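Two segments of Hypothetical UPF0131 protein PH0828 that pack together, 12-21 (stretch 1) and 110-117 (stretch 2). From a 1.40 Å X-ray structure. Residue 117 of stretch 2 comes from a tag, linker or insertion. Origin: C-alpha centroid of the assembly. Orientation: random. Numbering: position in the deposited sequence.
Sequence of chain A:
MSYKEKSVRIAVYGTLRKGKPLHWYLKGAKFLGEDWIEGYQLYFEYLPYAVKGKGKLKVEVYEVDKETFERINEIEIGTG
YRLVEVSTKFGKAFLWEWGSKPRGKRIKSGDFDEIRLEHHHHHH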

ATOM      1  N   VAL A  12       0.823   4.104   0.428  1.00 12.57           N
ATOM      2  CA  VAL A  12       0.182   2.901  -0.083  1.00 12.15           C
ATOM      3  C   VAL A  12       1.173   1.922  -0.701  1.00 11.88           C
ATOM      4  O   VAL A  12       2.075   2.308  -1.453  1.00 13.25           O
ATOM      5  CB  VAL A  12      -0.938   3.267  -1.092  1.00 12.35           C
ATOM      6  CG1 VAL A  12      -2.004   4.100  -0.380  1.00 13.39           C
ATOM      7  CG2 VAL A  12      -0.368   4.044  -2.281  1.00 13.27           C
ATOM      8  N   TYR A  13       1.004   0.650  -0.360  1.00 11.45           N
ATOM      9  CA  TYR A  13       1.891  -0.412  -0.817  1.00 11.82           C
ATOM     10  C   TYR A  13       1.239  -1.411  -1.756  1.00 12.04           C
ATOM     11  O   TYR A  13       1.933  -2.225  -2.363  1.00 14.06           O
ATOM     12  CB  TYR A  13       2.409  -1.189   0.394  1.00 12.63           C
ATOM     13  CG  TYR A  13       1.289  -1.760   1.250  1.00 12.27           C
ATOM     14  CD1 TYR A  13       0.774  -1.045   2.333  1.00 12.20           C
ATOM     15  CD2 TYR A  13       0.731  -3.012   0.966  1.00 11.45           C
ATOM     16  CE1 TYR A  13      -0.268  -1.570   3.118  1.00 12.18           C
ATOM     17  CE2 TYR A  13      -0.310  -3.541   1.741  1.00 13.05           C
ATOM     18  CZ  TYR A  13      -0.798  -2.817   2.815  1.00 11.83           C
ATOM     19  OH  TYR A  13      -1.783  -3.374   3.602  1.00 13.45           O
ATOM     20  N   GLY A  14      -0.080  -1.361  -1.878  1.00 12.03           N
ATOM     21  CA  GLY A  14      -0.743  -2.346  -2.706  1.00 12.58           C
ATOM     22  C   GLY A  14      -1.813  -1.893  -3.665  1.00 12.74           C
ATOM     23  O   GLY A  14      -1.529  -1.269  -4.687  1.00 12.66           O
ATOM     24  N   THR A  15      -3.053  -2.216  -3.322  1.00 11.45           N
ATOM     25  CA  THR A  15      -4.219  -1.932  -4.144  1.00 12.23           C
ATOM     26  C   THR A  15      -4.391  -0.499  -4.644  1.00 12.41           C
ATOM     27  O   THR A  15      -4.939  -0.280  -5.732  1.00 11.99           O
ATOM     28  CB  THR A  15      -5.477  -2.392  -3.386  1.00 11.34           C
ATOM     29  OG1 THR A  15      -5.223  -3.686  -2.821  1.00 12.98           O
ATOM     30  CG2 THR A  15      -6.661  -2.491  -4.315  1.00 14.27           C
ATOM     31  N   LEU A  16      -3.919   0.467  -3.868  1.00 12.94           N
ATOM     32  CA  LEU A  16      -4.032   1.872  -4.244  1.00 12.08           C
ATOM     33  C   LEU A  16      -2.845   2.412  -5.056  1.00 12.56           C
ATOM     34  O   LEU A  16      -2.898   3.536  -5.557  1.00 13.92           O
ATOM     35  CB  LEU A  16      -4.243   2.731  -2.992  1.00 13.15           C
ATOM     36  CG  LEU A  16      -5.604   2.595  -2.292  1.00 11.95           C
ATOM     37  CD1 LEU A  16      -5.504   3.143  -0.879  1.00 13.85           C
ATOM     38  CD2 LEU A  16      -6.679   3.324  -3.089  1.00 14.58           C
ATOM     39  N   ARG A  17      -1.781   1.627  -5.191  1.00 13.13           N
ATOM     40  CA  ARG A  17      -0.624   2.084  -5.960  1.00 13.55           C
ATOM     41  C   ARG A  17      -0.972   2.292  -7.431  1.00 14.66           C
ATOM     42  O   ARG A  17      -1.928   1.715  -7.950  1.00 13.99           O
ATOM     43  CB  ARG A  17       0.541   1.090  -5.841  1.00 13.56           C
ATOM     44  CG  ARG A  17       1.292   1.161  -4.516  1.00 13.95           C
ATOM     45  CD  ARG A  17       2.548   0.297  -4.541  1.00 15.16           C
ATOM     46  NE  ARG A  17       3.514   0.793  -5.523  1.00 16.30           N
ATOM     47  CZ  ARG A  17       4.652   0.183  -5.839  1.00 17.68           C
ATOM     48  NH1 ARG A  17       4.993  -0.958  -5.259  1.00 16.88           N
ATOM     49  NH2 ARG A  17       5.455   0.714  -6.750  1.00 18.66           N
ATOM     50  N   LYS A  18      -0.194   3.139  -8.096  1.00 14.59           N
ATOM     51  CA  LYS A  18      -0.409   3.422  -9.507  1.00 16.29           C
ATOM     52  C   LYS A  18      -0.524   2.132 -10.317  1.00 15.68           C
ATOM     53  O   LYS A  18       0.316   1.236 -10.201  1.00 15.72           O
ATOM     54  CB  LYS A  18       0.750   4.261 -10.047  1.00 17.83           C
ATOM     55  CG  LYS A  18       0.709   4.476 -11.547  1.00 22.02           C
ATOM     56  CD  LYS A  18       1.943   5.215 -12.009  1.00 25.80           C
ATOM     57  CE  LYS A  18       2.175   5.016 -13.496  1.00 28.41           C
ATOM     58  NZ  LYS A  18       3.425   5.697 -13.921  1.00 31.89           N
ATOM     59  N   GLY A  19      -1.570   2.051 -11.135  1.00 15.44           N
ATOM     60  CA  GLY A  19      -1.779   0.882 -11.970  1.00 16.62           C
ATOM     61  C   GLY A  19      -2.491  -0.276 -11.296  1.00 15.37           C
ATOM     62  O   GLY A  19      -2.878  -1.237 -11.963  1.00 16.12           O
ATOM     63  N   LYS A  20      -2.662  -0.198  -9.978  1.00 14.58           N
ATOM     64  CA  LYS A  20      -3.330  -1.260  -9.231  1.00 14.81           C
ATOM     65  C   LYS A  20      -4.844  -1.061  -9.247  1.00 13.80           C
ATOM     66  O   LYS A  20      -5.326   0.029  -9.552  1.00 14.14           O
ATOM     67  CB  LYS A  20      -2.761  -1.334  -7.809  1.00 14.16           C
ATOM     68  CG  LYS A  20      -1.424  -2.068  -7.732  1.00 19.72           C
ATOM     69  CD  LYS A  20      -0.420  -1.529  -8.735  1.00 21.00           C
ATOM     70  CE  LYS A  20       0.879  -2.317  -8.725  1.00 20.31           C
ATOM     71  NZ  LYS A  20       1.826  -1.684  -9.687  1.00 20.55           N
ATOM     72  N   PRO A  21      -5.616  -2.102  -8.883  1.00 14.57           N
ATOM     73  CA  PRO A  21      -7.082  -2.031  -8.894  1.00 13.92           C
ATOM     74  C   PRO A  21      -7.863  -0.832  -8.370  1.00 15.51           C
ATOM     75  O   PRO A  21      -8.901  -0.488  -8.936  1.00 17.70           O
ATOM     76  CB  PRO A  21      -7.495  -3.327  -8.197  1.00 14.58           C
ATOM     77  CG  PRO A  21      -6.403  -4.266  -8.582  1.00 14.20           C
ATOM     78  CD  PRO A  21      -5.168  -3.416  -8.387  1.00 14.16           C
ATOM     79  N   GLY A 110       9.449  -6.843  -0.865  1.00 17.23           N
ATOM     80  CA  GLY A 110       8.652  -5.856  -0.158  1.00 16.55           C
ATOM     81  C   GLY A 110       8.008  -4.886  -1.134  1.00 15.02           C
ATOM     82  O   GLY A 110       7.442  -3.872  -0.733  1.00 15.59           O
ATOM     83  N   ASP A 111       8.085  -5.213  -2.421  1.00 15.07           N
ATOM     84  CA  ASP A 111       7.533  -4.381  -3.488  1.00 14.16           C
ATOM     85  C   ASP A 111       6.449  -5.159  -4.236  1.00 13.22           C
ATOM     86  O   ASP A 111       6.730  -6.194  -4.841  1.00 14.02           O
ATOM     87  CB  ASP A 111       8.667  -3.991  -4.445  1.00 14.52           C
ATOM     88  CG  ASP A 111       8.224  -3.034  -5.530  1.00 15.50           C
ATOM     89  OD1 ASP A 111       7.010  -2.796  -5.683  1.00 14.68           O
ATOM     90  OD2 ASP A 111       9.108  -2.518  -6.255  1.00 19.10           O
ATOM     91  N   PHE A 112       5.219  -4.648  -4.194  1.00 12.85           N
ATOM     92  CA  PHE A 112       4.069  -5.282  -4.843  1.00 12.81           C
ATOM     93  C   PHE A 112       4.285  -5.475  -6.348  1.00 13.54           C
ATOM     94  O   PHE A 112       3.647  -6.331  -6.964  1.00 13.31           O
ATOM     95  CB  PHE A 112       2.816  -4.432  -4.566  1.00 12.39           C
ATOM     96  CG  PHE A 112       1.492  -5.135  -4.808  1.00 11.98           C
ATOM     97  CD1 PHE A 112       1.310  -6.485  -4.505  1.00 12.06           C
ATOM     98  CD2 PHE A 112       0.395  -4.404  -5.248  1.00 11.08           C
ATOM     99  CE1 PHE A 112       0.047  -7.087  -4.627  1.00 12.06           C
ATOM    100  CE2 PHE A 112      -0.862  -4.993  -5.372  1.00 13.15           C
ATOM    101  CZ  PHE A 112      -1.036  -6.334  -5.060  1.00 12.19           C
ATOM    102  N   ASP A 113       5.189  -4.691  -6.940  1.00 13.63           N
ATOM    103  CA  ASP A 113       5.464  -4.818  -8.373  1.00 14.59           C
ATOM    104  C   ASP A 113       6.140  -6.137  -8.720  1.00 15.24           C
ATOM    105  O   ASP A 113       6.258  -6.482  -9.896  1.00 14.35           O
ATOM    106  CB  ASP A 113       6.338  -3.663  -8.884  1.00 15.29           C
ATOM    107  CG  ASP A 113       5.526  -2.439  -9.289  1.00 18.07           C
ATOM    108  OD1 ASP A 113       4.358  -2.590  -9.709  1.00 17.94           O
ATOM    109  OD2 ASP A 113       6.067  -1.317  -9.209  1.00 19.77           O
ATOM    110  N   GLU A 114       6.587  -6.871  -7.706  1.00 14.85           N
ATOM    111  CA  GLU A 114       7.236  -8.149  -7.951  1.00 17.88           C
ATOM    112  C   GLU A 114       6.274  -9.059  -8.709  1.00 16.97           C
ATOM    113  O   GLU A 114       6.696  -9.895  -9.507  1.00 18.81           O
ATOM    114  CB  GLU A 114       7.649  -8.803  -6.632  1.00 19.36           C
ATOM    115  CG  GLU A 114       8.675  -9.910  -6.798  1.00 22.53           C
ATOM    116  CD  GLU A 114       9.092 -10.521  -5.479  1.00 23.62           C
ATOM    117  OE1 GLU A 114       9.481  -9.765  -4.562  1.00 23.18           O
ATOM    118  OE2 GLU A 114       9.035 -11.761  -5.360  1.00 28.65           O
ATOM    119  N   ILE A 115       4.976  -8.887  -8.468  1.00 16.73           N
ATOM    120  CA  ILE A 115       3.961  -9.700  -9.135  1.00 17.58           C
ATOM    121  C   ILE A 115       3.959  -9.432 -10.644  1.00 17.60           C
ATOM    122  O   ILE A 115       3.696 -10.334 -11.443  1.00 19.64           O
ATOM    123  CB  ILE A 115       2.546  -9.421  -8.561  1.00 16.81           C
ATOM    124  CG1 ILE A 115       2.527  -9.697  -7.052  1.00 19.15           C
ATOM    125  CG2 ILE A 115       1.512 -10.288  -9.273  1.00 18.41           C
ATOM    126  CD1 ILE A 115       2.915 -11.114  -6.667  1.00 22.10           C
ATOM    127  N   ARG A 116       4.250  -8.195 -11.031  1.00 18.00           N
ATOM    128  CA  ARG A 116       4.297  -7.837 -12.443  1.00 20.24           C
ATOM    129  C   ARG A 116       5.520  -8.459 -13.098  1.00 20.65           C
ATOM    130  O   ARG A 116       5.519  -8.745 -14.296  1.00 19.60           O
ATOM    131  CB  ARG A 116       4.349  -6.322 -12.615  1.00 21.16           C
ATOM    132  CG  ARG A 116       2.996  -5.697 -12.842  1.00 23.73           C
ATOM    133  CD  ARG A 116       3.149  -4.415 -13.629  1.00 22.93           C
ATOM    134  NE  ARG A 116       3.757  -3.378 -12.813  1.00 21.60           N
ATOM    135  CZ  ARG A 116       4.037  -2.152 -13.238  1.00 18.44           C
ATOM    136  NH1 ARG A 116       3.775  -1.796 -14.489  1.00 22.11           N
ATOM    137  NH2 ARG A 116       4.551  -1.274 -12.394  1.00 18.27           N
ATOM    138  N   LEU A 117       6.569  -8.657 -12.309  1.00 21.44           N
ATOM    139  CA  LEU A 117       7.777  -9.266 -12.833  1.00 23.10           C
ATOM    140  C   LEU A 117       7.431 -10.705 -13.208  1.00 23.34           C
ATOM    141  O   LEU A 117       7.974 -11.259 -14.161  1.00 23.12           O
ATOM    142  CB  LEU A 117       8.897  -9.234 -11.782  1.00 24.91           C
ATOM    143  CG  LEU A 117       9.359  -7.837 -11.344  1.00 26.38           C
ATOM    144  CD1 LEU A 117      10.473  -7.973 -10.309  1.00 28.52           C
ATOM    145  CD2 LEU A 117       9.847  -7.056 -12.552  1.00 28.17           C
TER
HETATM  146  O   HOH W   1       4.584  -2.166  -2.700  1.00 16.05           O

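Stretch 1 runs without regular helix or strand through two successive beta turns. A type I turn from Gly 14 to Arg 17 is closed by the bond from Arg 17 N to Gly 14 O (3.0 Å), and a type II turn from Arg 17 to Lys 20 by the bond from Lys 20 N to Arg 17 O (2.9 Å). Arg 17 is shared by both turns. Gly 19 takes phi/psi of 84/-10 in the second, where a side chain would be jammed against the preceding carbonyl oxygen, so glycine fits. Stretch 2 begins as a loop at Gly 110, whose positive phi likewise favours glycine, and makes a type I turn from Asp 111 to Glu 114, closed by Glu 114 N to Asp 111 O (2.9 Å), before continuing as helix. Asp 111 caps this turn: its OD1 accepts from Asp 113 N at 2.9 Å. The backbones come nearest at Gly 14 and Phe 112, with their CA atoms 6.0 Å apart.

Phe 112 is the apolar centre of the contact, with 95 Å² of its surface covered by stretch 1. Its CA-to-CB bond points toward that stretch, and chi1 is t. The ring reaches Gly 14, whose CA lies 3.5 Å from Phe 112 CD2; a CB on Gly 14 would not clash with the ring but would be crowded by Tyr 13 CD2, 3.5 Å away. Lys 20 CG meets the edge of the ring, 3.8 Å from Phe 112 CE2, so the aliphatic part of the lysine adds to the packing while its amino group serves a polar contact. Tyr 13 contributes chiefly its carbonyl here, with O 3.2 Å from Phe 112 CB.

Charged side chains of stretch 1 reach the acidic residues around the turn of stretch 2. Arg 17, its CA-to-CB bond directed toward stretch 2, donates from NH1 to Asp 111 OD1 at 2.8 Å, a hydrogen-bonded salt bridge at the edge of the guanidinium. The same OD1 thus accepts both the capping bond and the arginine, tying the local turn to the contact. Arg 17 NH2 forms a second salt bridge, 3.2 Å from Asp 113 OD2. Lys 20, with chi1 m and chi2 p, brings NZ to 2.7 Å from Asp 113 OD1, again a hydrogen-bonded salt bridge. The two Asp 113 carboxylate oxygens therefore face different cations of stretch 1.

Asp 113 OD1 also accepts from Arg 116 NH2 at 3.0 Å within stretch 2. This gathers two positive groups, with Lys 20 NZ only 3.9 Å from Arg 116 NH2; the shared carboxylate offsets the repulsion expected between them.

A water completes the polar network. It donates to Tyr 13 O (2.7 Å) and accepts from Arg 17 NH1 (2.9 Å) and Phe 112 N (3.0 Å), thereby linking the two backbones beside the arginine. Together the stretches bury 318 Å², a modest area combining one aromatic ring with three salt bridges.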